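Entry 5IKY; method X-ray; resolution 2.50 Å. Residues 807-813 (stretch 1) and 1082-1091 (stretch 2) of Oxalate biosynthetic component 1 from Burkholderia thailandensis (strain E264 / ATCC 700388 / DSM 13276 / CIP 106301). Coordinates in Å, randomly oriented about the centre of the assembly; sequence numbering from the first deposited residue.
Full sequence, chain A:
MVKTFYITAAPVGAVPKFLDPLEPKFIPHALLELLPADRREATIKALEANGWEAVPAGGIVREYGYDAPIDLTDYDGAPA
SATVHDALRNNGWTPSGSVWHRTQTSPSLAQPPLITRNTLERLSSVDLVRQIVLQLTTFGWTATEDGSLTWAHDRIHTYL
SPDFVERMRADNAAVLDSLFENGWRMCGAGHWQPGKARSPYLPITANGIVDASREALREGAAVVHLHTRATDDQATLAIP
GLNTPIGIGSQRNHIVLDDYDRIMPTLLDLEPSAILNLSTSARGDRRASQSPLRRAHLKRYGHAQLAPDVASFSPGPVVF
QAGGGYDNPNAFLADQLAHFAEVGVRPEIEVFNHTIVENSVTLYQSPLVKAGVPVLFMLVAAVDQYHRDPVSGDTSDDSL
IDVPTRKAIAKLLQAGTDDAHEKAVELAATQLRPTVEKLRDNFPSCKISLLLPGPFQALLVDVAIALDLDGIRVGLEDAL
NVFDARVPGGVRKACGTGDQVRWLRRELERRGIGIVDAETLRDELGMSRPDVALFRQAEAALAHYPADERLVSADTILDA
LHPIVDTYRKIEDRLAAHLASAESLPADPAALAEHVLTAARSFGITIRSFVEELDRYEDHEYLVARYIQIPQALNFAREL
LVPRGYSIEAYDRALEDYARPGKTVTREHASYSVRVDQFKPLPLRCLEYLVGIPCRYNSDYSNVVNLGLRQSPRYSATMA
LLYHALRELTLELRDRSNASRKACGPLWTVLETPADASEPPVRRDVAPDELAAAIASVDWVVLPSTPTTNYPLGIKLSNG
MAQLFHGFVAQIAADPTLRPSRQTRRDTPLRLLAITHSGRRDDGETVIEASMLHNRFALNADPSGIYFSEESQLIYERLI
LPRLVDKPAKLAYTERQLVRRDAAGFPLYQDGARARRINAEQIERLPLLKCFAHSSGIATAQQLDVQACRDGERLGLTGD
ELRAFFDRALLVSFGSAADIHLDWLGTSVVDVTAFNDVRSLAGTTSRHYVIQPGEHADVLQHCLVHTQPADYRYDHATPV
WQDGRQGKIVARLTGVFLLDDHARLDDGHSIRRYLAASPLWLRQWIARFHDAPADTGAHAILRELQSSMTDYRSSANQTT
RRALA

Stretch 1 807-813: GFVAQIA
Stretch 2 (1082-1091) LRQWIARFHD

Two helices pack nearly at right angles, their N-to-C directions 87° apart (signed crossing angle -87°) and their axes 10.0 Å apart at closest approach. Stretch 1 is helical from Gly807 through Ile812, in a helix that begins earlier in the chain; 1082-1090 are helical, and Asp1091 leaves with phi/psi -84/71. The CA atoms of Ile812 and Ala1087 lie 6.4 Å apart, those of Val809 and Ile1086 7.8 Å. No hydrogen bond crosses; apolar packing dominates, burying 369 Å² in total.

Ile812 points toward the other helix and is the most covered residue. Its m, t rotamer (chi1 -61°, chi2 -177°) places CD1 3.9 Å from Ile1086 CG2 and 3.9 Å from Arg1083 CB. Its CG2 meets Ala1087 CB at 3.6 Å; the small alanine accompanies the close backbone approach here.

Ile1086 is also m, t (-65°, 179°). The extended chain carries CD1 to the edge of the Phe808 ring, 3.4 Å from CE2. Phe808 starts sideways, but chi1 174° (t) and chi2 71° bring its ring nearer.

Arg1083 (m, t, t; chi4 -166°) is stretched out. Phe808 CE1 lies over one guanidinium face, 4.5 Å from Arg1083 NE, while NE and NH2 are hydrogen-bonded elsewhere in the structure.

Val809 (p, 56°) points CB toward stretch 2; its CG2 lies 3.7 Å from ND1 of His1090 (t, -170°; chi2 -161°).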

# COMPACT_ATOMS: atom_id res chain seq x y z
N GLY A 807 -20.91 -6.86 -26.87
CA GLY A 807 -19.69 -6.88 -27.65
C GLY A 807 -18.69 -7.81 -26.98
O GLY A 807 -17.82 -8.39 -27.62
N PHE A 808 -18.85 -7.95 -25.67
CA PHE A 808 -17.99 -8.81 -24.87
C PHE A 808 -18.26 -10.29 -25.13
O PHE A 808 -17.33 -11.07 -25.36
CB PHE A 808 -18.19 -8.48 -23.39
CG PHE A 808 -17.45 -9.40 -22.46
CD1 PHE A 808 -16.07 -9.34 -22.35
CD2 PHE A 808 -18.14 -10.30 -21.67
CE1 PHE A 808 -15.40 -10.18 -21.49
CE2 PHE A 808 -17.47 -11.14 -20.81
CZ PHE A 808 -16.10 -11.08 -20.72
N VAL A 809 -19.53 -10.68 -25.09
CA VAL A 809 -19.90 -12.08 -25.29
C VAL A 809 -19.81 -12.47 -26.77
O VAL A 809 -19.53 -13.63 -27.10
CB VAL A 809 -21.33 -12.36 -24.74
CG1 VAL A 809 -22.35 -11.43 -25.37
CG2 VAL A 809 -21.72 -13.82 -24.96
N ALA A 810 -20.02 -11.51 -27.67
CA ALA A 810 -19.91 -11.78 -29.10
C ALA A 810 -18.45 -12.02 -29.49
O ALA A 810 -18.18 -12.78 -30.43
CB ALA A 810 -20.49 -10.63 -29.91
N GLN A 811 -17.53 -11.38 -28.79
CA GLN A 811 -16.11 -11.59 -29.02
C GLN A 811 -15.71 -12.99 -28.56
O GLN A 811 -14.83 -13.62 -29.15
CB GLN A 811 -15.27 -10.54 -28.30
N ILE A 812 -16.38 -13.47 -27.52
CA ILE A 812 -16.15 -14.82 -27.00
C ILE A 812 -16.69 -15.86 -27.99
O ILE A 812 -16.17 -16.97 -28.08
CB ILE A 812 -16.80 -15.00 -25.61
CG1 ILE A 812 -16.20 -14.01 -24.61
CG2 ILE A 812 -16.61 -16.42 -25.10
CD1 ILE A 812 -16.73 -14.17 -23.20
N ALA A 813 -17.72 -15.47 -28.74
CA ALA A 813 -18.32 -16.36 -29.73
C ALA A 813 -17.34 -16.72 -30.84
O ALA A 813 -17.42 -17.81 -31.42
CB ALA A 813 -19.57 -15.72 -30.31
N LEU A 1082 -11.09 -16.83 -17.82
CA LEU A 1082 -12.40 -16.40 -17.32
C LEU A 1082 -13.44 -16.42 -18.44
O LEU A 1082 -14.60 -16.78 -18.21
CB LEU A 1082 -12.31 -15.01 -16.70
CG LEU A 1082 -13.62 -14.40 -16.19
CD1 LEU A 1082 -14.29 -15.32 -15.19
CD2 LEU A 1082 -13.38 -13.03 -15.58
N ARG A 1083 -13.02 -16.04 -19.64
CA ARG A 1083 -13.92 -16.00 -20.79
C ARG A 1083 -14.38 -17.40 -21.17
O ARG A 1083 -15.47 -17.57 -21.71
CB ARG A 1083 -13.24 -15.32 -21.97
CG ARG A 1083 -12.55 -14.02 -21.60
CD ARG A 1083 -12.13 -13.20 -22.80
NE ARG A 1083 -11.40 -12.01 -22.39
CZ ARG A 1083 -11.14 -10.98 -23.19
NH1 ARG A 1083 -11.56 -10.98 -24.45
NH2 ARG A 1083 -10.45 -9.94 -22.72
N GLN A 1084 -13.55 -18.39 -20.87
CA GLN A 1084 -13.90 -19.79 -21.11
C GLN A 1084 -15.10 -20.20 -20.26
O GLN A 1084 -15.95 -20.97 -20.71
CB GLN A 1084 -12.71 -20.70 -20.82
CG GLN A 1084 -13.06 -22.18 -20.73
CD GLN A 1084 -12.04 -23.07 -21.39
OE1 GLN A 1084 -11.46 -22.72 -22.42
NE2 GLN A 1084 -11.80 -24.24 -20.81
N TRP A 1085 -15.17 -19.67 -19.05
CA TRP A 1085 -16.29 -19.96 -18.15
C TRP A 1085 -17.59 -19.42 -18.72
O TRP A 1085 -18.61 -20.10 -18.73
CB TRP A 1085 -16.04 -19.37 -16.76
CG TRP A 1085 -14.85 -19.93 -16.04
CD1 TRP A 1085 -13.81 -20.63 -16.58
CD2 TRP A 1085 -14.57 -19.83 -14.64
NE1 TRP A 1085 -12.90 -20.97 -15.61
CE2 TRP A 1085 -13.34 -20.49 -14.41
CE3 TRP A 1085 -15.23 -19.25 -13.55
CZ2 TRP A 1085 -12.77 -20.58 -13.14
CZ3 TRP A 1085 -14.66 -19.34 -12.30
CH2 TRP A 1085 -13.45 -20.00 -12.10
N ILE A 1086 -17.53 -18.18 -19.20
CA ILE A 1086 -18.68 -17.53 -19.82
C ILE A 1086 -19.04 -18.21 -21.14
O ILE A 1086 -20.21 -18.32 -21.50
CB ILE A 1086 -18.41 -16.03 -20.04
CG1 ILE A 1086 -18.24 -15.33 -18.68
CG2 ILE A 1086 -19.53 -15.37 -20.83
CD1 ILE A 1086 -17.96 -13.86 -18.77
N ALA A 1087 -18.01 -18.68 -21.85
CA ALA A 1087 -18.22 -19.44 -23.08
C ALA A 1087 -19.00 -20.72 -22.80
O ALA A 1087 -19.93 -21.07 -23.53
CB ALA A 1087 -16.88 -19.77 -23.73
N ARG A 1088 -18.62 -21.42 -21.73
CA ARG A 1088 -19.30 -22.65 -21.34
C ARG A 1088 -20.72 -22.35 -20.88
O ARG A 1088 -21.65 -23.11 -21.16
CB ARG A 1088 -18.53 -23.36 -20.22
N PHE A 1089 -20.89 -21.22 -20.19
CA PHE A 1089 -22.21 -20.76 -19.77
C PHE A 1089 -23.11 -20.50 -20.97
O PHE A 1089 -24.25 -20.95 -21.02
CB PHE A 1089 -22.08 -19.49 -18.92
CG PHE A 1089 -21.64 -19.73 -17.51
CD1 PHE A 1089 -21.93 -20.93 -16.88
CD2 PHE A 1089 -20.95 -18.76 -16.81
CE1 PHE A 1089 -21.53 -21.15 -15.57
CE2 PHE A 1089 -20.54 -18.98 -15.51
CZ PHE A 1089 -20.83 -20.18 -14.89
N HIS A 1090 -22.58 -19.75 -21.93
CA HIS A 1090 -23.32 -19.38 -23.13
C HIS A 1090 -23.67 -20.62 -23.96
O HIS A 1090 -24.84 -20.89 -24.21
CB HIS A 1090 -22.51 -18.39 -23.97
CG HIS A 1090 -23.27 -17.79 -25.10
ND1 HIS A 1090 -22.66 -17.20 -26.19
CD2 HIS A 1090 -24.61 -17.68 -25.32
CE1 HIS A 1090 -23.58 -16.75 -27.02
NE2 HIS A 1090 -24.77 -17.03 -26.52
N ASP A 1091 -22.64 -21.35 -24.37
CA ASP A 1091 -22.83 -22.56 -25.17
C ASP A 1091 -23.14 -23.76 -24.28
O ASP A 1091 -22.31 -24.66 -24.13
CB ASP A 1091 -21.60 -22.85 -26.02
CG ASP A 1091 -21.30 -21.73 -27.01
OD1 ASP A 1091 -21.77 -20.60 -26.78
OD2 ASP A 1091 -20.60 -21.99 -28.01